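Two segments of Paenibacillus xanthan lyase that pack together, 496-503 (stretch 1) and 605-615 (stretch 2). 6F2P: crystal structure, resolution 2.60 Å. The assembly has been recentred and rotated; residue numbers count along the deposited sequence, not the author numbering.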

ATOM      1  N   LEU A 496     -11.505 -14.076  -5.370  1.00 10.97           N
ATOM      2  CA  LEU A 496     -11.366 -15.328  -4.645  1.00 10.66           C
ATOM      3  C   LEU A 496     -11.419 -15.103  -3.149  1.00 15.01           C
ATOM      4  O   LEU A 496     -10.908 -14.105  -2.637  1.00 17.24           O
ATOM      5  CB  LEU A 496     -10.035 -15.996  -4.970  1.00 15.74           C
ATOM      6  CG  LEU A 496      -9.724 -16.393  -6.411  1.00 15.54           C
ATOM      7  CD1 LEU A 496      -8.445 -17.211  -6.425  1.00 12.25           C
ATOM      8  CD2 LEU A 496     -10.878 -17.168  -7.030  1.00 11.65           C
ATOM      9  N   GLY A 497     -12.024 -16.048  -2.445  1.00 14.11           N
ATOM     10  CA  GLY A 497     -12.030 -16.006  -1.002  1.00 13.30           C
ATOM     11  C   GLY A 497     -11.817 -17.396  -0.442  1.00 17.12           C
ATOM     12  O   GLY A 497     -12.265 -18.382  -1.022  1.00 17.26           O
ATOM     13  N   SER A 498     -11.122 -17.469   0.684  1.00 13.02           N
ATOM     14  CA  SER A 498     -10.928 -18.718   1.391  1.00 15.53           C
ATOM     15  C   SER A 498     -10.503 -18.362   2.797  1.00 16.26           C
ATOM     16  O   SER A 498     -10.292 -17.187   3.106  1.00 17.87           O
ATOM     17  CB  SER A 498      -9.817 -19.527   0.740  1.00 20.72           C
ATOM     18  OG  SER A 498      -8.573 -18.902   0.998  1.00 21.02           O
ATOM     19  N   GLY A 499     -10.359 -19.375   3.643  1.00 18.05           N
ATOM     20  CA  GLY A 499     -10.039 -19.159   5.043  1.00 16.35           C
ATOM     21  C   GLY A 499     -11.142 -18.421   5.778  1.00 18.79           C
ATOM     22  O   GLY A 499     -10.901 -17.835   6.825  1.00 19.92           O
ATOM     23  N   ILE A 500     -12.352 -18.446   5.226  1.00 16.68           N
ATOM     24  CA  ILE A 500     -13.475 -17.737   5.819  1.00 18.07           C
ATOM     25  C   ILE A 500     -13.940 -18.453   7.074  1.00 18.43           C
ATOM     26  O   ILE A 500     -14.506 -19.537   6.997  1.00 19.26           O
ATOM     27  CB  ILE A 500     -14.660 -17.617   4.846  1.00 16.60           C
ATOM     28  CG1 ILE A 500     -14.208 -16.987   3.529  1.00 12.72           C
ATOM     29  CG2 ILE A 500     -15.764 -16.780   5.474  1.00 11.58           C
ATOM     30  CD1 ILE A 500     -15.278 -16.957   2.466  1.00 13.55           C
ATOM     31  N   ALA A 501     -13.690 -17.835   8.226  1.00 19.21           N
ATOM     32  CA  ALA A 501     -13.954 -18.457   9.517  1.00 20.38           C
ATOM     33  C   ALA A 501     -14.597 -17.492  10.529  1.00 24.13           C
ATOM     34  O   ALA A 501     -14.225 -16.317  10.629  1.00 19.56           O
ATOM     35  CB  ALA A 501     -12.669 -19.045  10.081  1.00 13.99           C
ATOM     36  N   SER A 502     -15.559 -18.003  11.285  1.00 20.39           N
ATOM     37  CA  SER A 502     -16.252 -17.194  12.272  1.00 23.93           C
ATOM     38  C   SER A 502     -16.795 -18.060  13.400  1.00 23.15           C
ATOM     39  O   SER A 502     -17.138 -19.222  13.191  1.00 19.99           O
ATOM     40  CB  SER A 502     -17.394 -16.417  11.610  1.00 17.74           C
ATOM     41  OG  SER A 502     -18.269 -15.889  12.585  1.00 23.87           O
ATOM     42  N   THR A 503     -16.864 -17.487  14.596  1.00 24.06           N
ATOM     43  CA  THR A 503     -17.531 -18.136  15.714  1.00 22.29           C
ATOM     44  C   THR A 503     -18.587 -17.208  16.299  1.00 25.02           C
ATOM     45  O   THR A 503     -18.896 -17.285  17.485  1.00 25.11           O
ATOM     46  CB  THR A 503     -16.542 -18.522  16.821  1.00 23.12           C
ATOM     47  OG1 THR A 503     -15.677 -17.415  17.099  1.00 28.76           O
ATOM     48  CG2 THR A 503     -15.710 -19.717  16.397  1.00 19.34           C
ATOM     49  N   ASP A 605     -23.932 -17.449   0.603  1.00 24.25           N
ATOM     50  CA  ASP A 605     -24.189 -17.696   2.009  1.00 16.67           C
ATOM     51  C   ASP A 605     -23.298 -18.824   2.477  1.00 18.34           C
ATOM     52  O   ASP A 605     -23.518 -19.977   2.120  1.00 19.73           O
ATOM     53  CB  ASP A 605     -25.661 -18.052   2.230  1.00 19.49           C
ATOM     54  CG  ASP A 605     -26.030 -18.170   3.711  1.00 22.52           C
ATOM     55  OD1 ASP A 605     -25.149 -18.453   4.568  1.00 15.67           O
ATOM     56  OD2 ASP A 605     -27.225 -17.980   4.017  1.00 23.04           O
ATOM     57  N   HIS A 606     -22.302 -18.486   3.290  1.00 20.90           N
ATOM     58  CA  HIS A 606     -21.372 -19.470   3.842  1.00 16.32           C
ATOM     59  C   HIS A 606     -21.915 -20.150   5.090  1.00 20.26           C
ATOM     60  O   HIS A 606     -21.228 -20.975   5.699  1.00 27.15           O
ATOM     61  CB  HIS A 606     -20.033 -18.811   4.173  1.00 18.07           C
ATOM     62  CG  HIS A 606     -19.481 -17.981   3.059  1.00 19.95           C
ATOM     63  ND1 HIS A 606     -18.861 -18.530   1.958  1.00 17.59           N
ATOM     64  CD2 HIS A 606     -19.469 -16.639   2.868  1.00 20.35           C
ATOM     65  CE1 HIS A 606     -18.486 -17.562   1.138  1.00 19.07           C
ATOM     66  NE2 HIS A 606     -18.848 -16.406   1.667  1.00 21.10           N
ATOM     67  N   GLY A 607     -23.139 -19.793   5.477  1.00 26.42           N
ATOM     68  CA  GLY A 607     -23.759 -20.349   6.666  1.00 17.92           C
ATOM     69  C   GLY A 607     -23.220 -19.799   7.976  1.00 19.28           C
ATOM     70  O   GLY A 607     -22.415 -18.871   8.001  1.00 19.86           O
ATOM     71  N   MET A 608     -23.677 -20.378   9.078  1.00 21.41           N
ATOM     72  CA  MET A 608     -23.237 -19.959  10.394  1.00 19.98           C
ATOM     73  C   MET A 608     -21.919 -20.599  10.745  1.00 22.06           C
ATOM     74  O   MET A 608     -21.606 -21.691  10.272  1.00 28.51           O
ATOM     75  CB  MET A 608     -24.261 -20.357  11.447  1.00 23.30           C
ATOM     76  CG  MET A 608     -25.286 -19.277  11.739  1.00 31.72           C
ATOM     77  SD  MET A 608     -26.395 -19.853  13.016  1.00 46.29           S
ATOM     78  CE  MET A 608     -25.198 -20.546  14.168  1.00 22.44           C
ATOM     79  N   ASN A 609     -21.163 -19.914  11.592  1.00 20.60           N
ATOM     80  CA  ASN A 609     -19.893 -20.423  12.091  1.00 24.56           C
ATOM     81  C   ASN A 609     -19.036 -21.202  11.089  1.00 25.27           C
ATOM     82  O   ASN A 609     -18.656 -22.342  11.361  1.00 25.60           O
ATOM     83  CB  ASN A 609     -20.151 -21.287  13.321  1.00 22.90           C
ATOM     84  CG  ASN A 609     -20.640 -20.479  14.499  1.00 23.75           C
ATOM     85  OD1 ASN A 609     -20.178 -19.363  14.734  1.00 24.13           O
ATOM     86  ND2 ASN A 609     -21.591 -21.036  15.241  1.00 30.13           N
ATOM     87  N   PRO A 610     -18.743 -20.599   9.923  1.00 24.55           N
ATOM     88  CA  PRO A 610     -17.932 -21.342   8.955  1.00 22.53           C
ATOM     89  C   PRO A 610     -16.531 -21.557   9.520  1.00 20.83           C
ATOM     90  O   PRO A 610     -16.060 -20.741  10.314  1.00 24.29           O
ATOM     91  CB  PRO A 610     -17.900 -20.409   7.741  1.00 21.74           C
ATOM     92  CG  PRO A 610     -18.072 -19.029   8.320  1.00 19.44           C
ATOM     93  CD  PRO A 610     -18.976 -19.202   9.505  1.00 21.00           C
ATOM     94  N   THR A 611     -15.885 -22.651   9.139  1.00 18.42           N
ATOM     95  CA  THR A 611     -14.588 -22.985   9.705  1.00 17.45           C
ATOM     96  C   THR A 611     -13.487 -22.706   8.703  1.00 19.73           C
ATOM     97  O   THR A 611     -12.343 -22.432   9.081  1.00 17.33           O
ATOM     98  CB  THR A 611     -14.539 -24.456  10.098  1.00 17.06           C
ATOM     99  OG1 THR A 611     -15.237 -25.227   9.109  1.00 27.10           O
ATOM    100  CG2 THR A 611     -15.213 -24.655  11.438  1.00 10.92           C
ATOM    101  N   ASN A 612     -13.855 -22.768   7.426  1.00 17.65           N
ATOM    102  CA  ASN A 612     -12.921 -22.594   6.316  1.00 25.20           C
ATOM    103  C   ASN A 612     -13.709 -22.445   5.013  1.00 21.69           C
ATOM    104  O   ASN A 612     -13.505 -23.198   4.058  1.00 17.71           O
ATOM    105  CB  ASN A 612     -11.933 -23.772   6.264  1.00 19.67           C
ATOM    106  CG  ASN A 612     -10.928 -23.678   5.112  1.00 28.72           C
ATOM    107  OD1 ASN A 612     -10.462 -24.704   4.603  1.00 26.52           O
ATOM    108  ND2 ASN A 612     -10.601 -22.459   4.693  1.00 25.29           N
ATOM    109  N   GLY A 613     -14.626 -21.475   5.000  1.00 14.85           N
ATOM    110  CA  GLY A 613     -15.451 -21.200   3.833  1.00 11.69           C
ATOM    111  C   GLY A 613     -14.665 -20.546   2.709  1.00 17.26           C
ATOM    112  O   GLY A 613     -13.512 -20.133   2.889  1.00 22.68           O
ATOM    113  N   SER A 614     -15.278 -20.451   1.537  1.00 12.04           N
ATOM    114  CA  SER A 614     -14.581 -19.925   0.375  1.00 11.46           C
ATOM    115  C   SER A 614     -15.568 -19.460  -0.677  1.00 14.62           C
ATOM    116  O   SER A 614     -16.753 -19.785  -0.617  1.00 16.79           O
ATOM    117  CB  SER A 614     -13.654 -20.995  -0.226  1.00 19.98           C
ATOM    118  OG  SER A 614     -14.361 -21.979  -0.971  1.00 10.19           O
ATOM    119  N   TYR A 615     -15.077 -18.695  -1.641  1.00 12.46           N
ATOM    120  CA  TYR A 615     -15.880 -18.322  -2.792  1.00 11.54           C
ATOM    121  C   TYR A 615     -14.951 -18.073  -3.960  1.00 14.64           C
ATOM    122  O   TYR A 615     -13.745 -17.875  -3.780  1.00 13.18           O
ATOM    123  CB  TYR A 615     -16.731 -17.071  -2.511  1.00 15.16           C
ATOM    124  CG  TYR A 615     -15.931 -15.812  -2.214  1.00 13.55           C
ATOM    125  CD1 TYR A 615     -15.342 -15.076  -3.239  1.00  9.33           C
ATOM    126  CD2 TYR A 615     -15.780 -15.351  -0.905  1.00 14.11           C
ATOM    127  CE1 TYR A 615     -14.607 -13.942  -2.972  1.00 11.73           C
ATOM    128  CE2 TYR A 615     -15.050 -14.206  -0.628  1.00 11.42           C
ATOM    129  CZ  TYR A 615     -14.462 -13.508  -1.666  1.00 12.93           C
ATOM    130  OH  TYR A 615     -13.727 -12.371  -1.408  1.00 12.96           O
TER
HETATM  131  O   HOH W   1     -12.496 -11.307  -3.400  1.00 15.42           O
HETATM  132  O   HOH W   2     -20.798 -16.798  12.381  1.00 22.62           O

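Strand 496-501 and strand 613-615 of this xanthan lyase run antiparallel, their axes at 178° and 4.3 Å apart at closest approach, and together the two stretches bury 642 Å². Two pairs of backbone hydrogen bonds join the strands: Gly497 N to Tyr615 O (2.8 Å) with Tyr615 N to Gly497 O (2.9 Å), and Ile500 N to Gly613 O (3.1 Å) with Gly613 N to Ile500 O (2.8 Å). Between these pairs the register slips by one residue in a beta bulge. Gly499 lies in the bulge with a phi of 65°, a value that favours glycine, while Ser498 CA approaches Gly613 O at 3.3 Å in a CA-H...O contact.

Ile500 covers the most surface, 113 Å². Its side chain lies on the same face of the sheet as that of Tyr615, in the m, t rotamer, which carries CD1 over one face of the His606 ring, 3.8 Å from the ring centroid. The same methyl carbon is 3.8 Å from Tyr615 CD2, and the other branch ends at CG2, 4.3 Å from Pro610 CG. A branched, apolar side chain thus meets two rings and a proline. Gly613 faces it across the bridge; a CB there would sit a tight 3.4 Å from Ile500 CB.

Tyr615 contributes 79 Å². Its p rotamer (chi1 63°) folds the ring back over the neighbouring strand, so that Gly497 CA lies 3.6 Å from the ring centroid, nearly along the ring normal. Glycine makes this cover possible: an ideal CB on Gly497 would fall 2.1 Å from Tyr615 CE2, a clash. The ring also reaches Leu496, with CE1 3.4 Å from Leu496 C. Although the tyrosine is buried, its hydroxyl is satisfied: OH is 2.6 Å from water 1, which in turn donates a weak hydrogen bond to Leu496 O (3.3 Å), and it has a further partner elsewhere in the structure.

Beyond the strand pairing, Pro610 (57 Å²) continues the attachment through its carbonyl, since Ser502 N donates to Pro610 O at 2.9 Å. That oxygen also receives a CA-H...O contact from Ala501 CA at 3.2 Å, and the proline ring packs its CD 3.8 Å from Ser502 CB. A second such contact joins Asn609 CA to Ser502 O (3.2 Å). Water 2 closes this end, donating to Ser502 OG (2.7 Å) and accepting from Asn609 N (3.2 Å), so the buried serine gains a polar link to the loop.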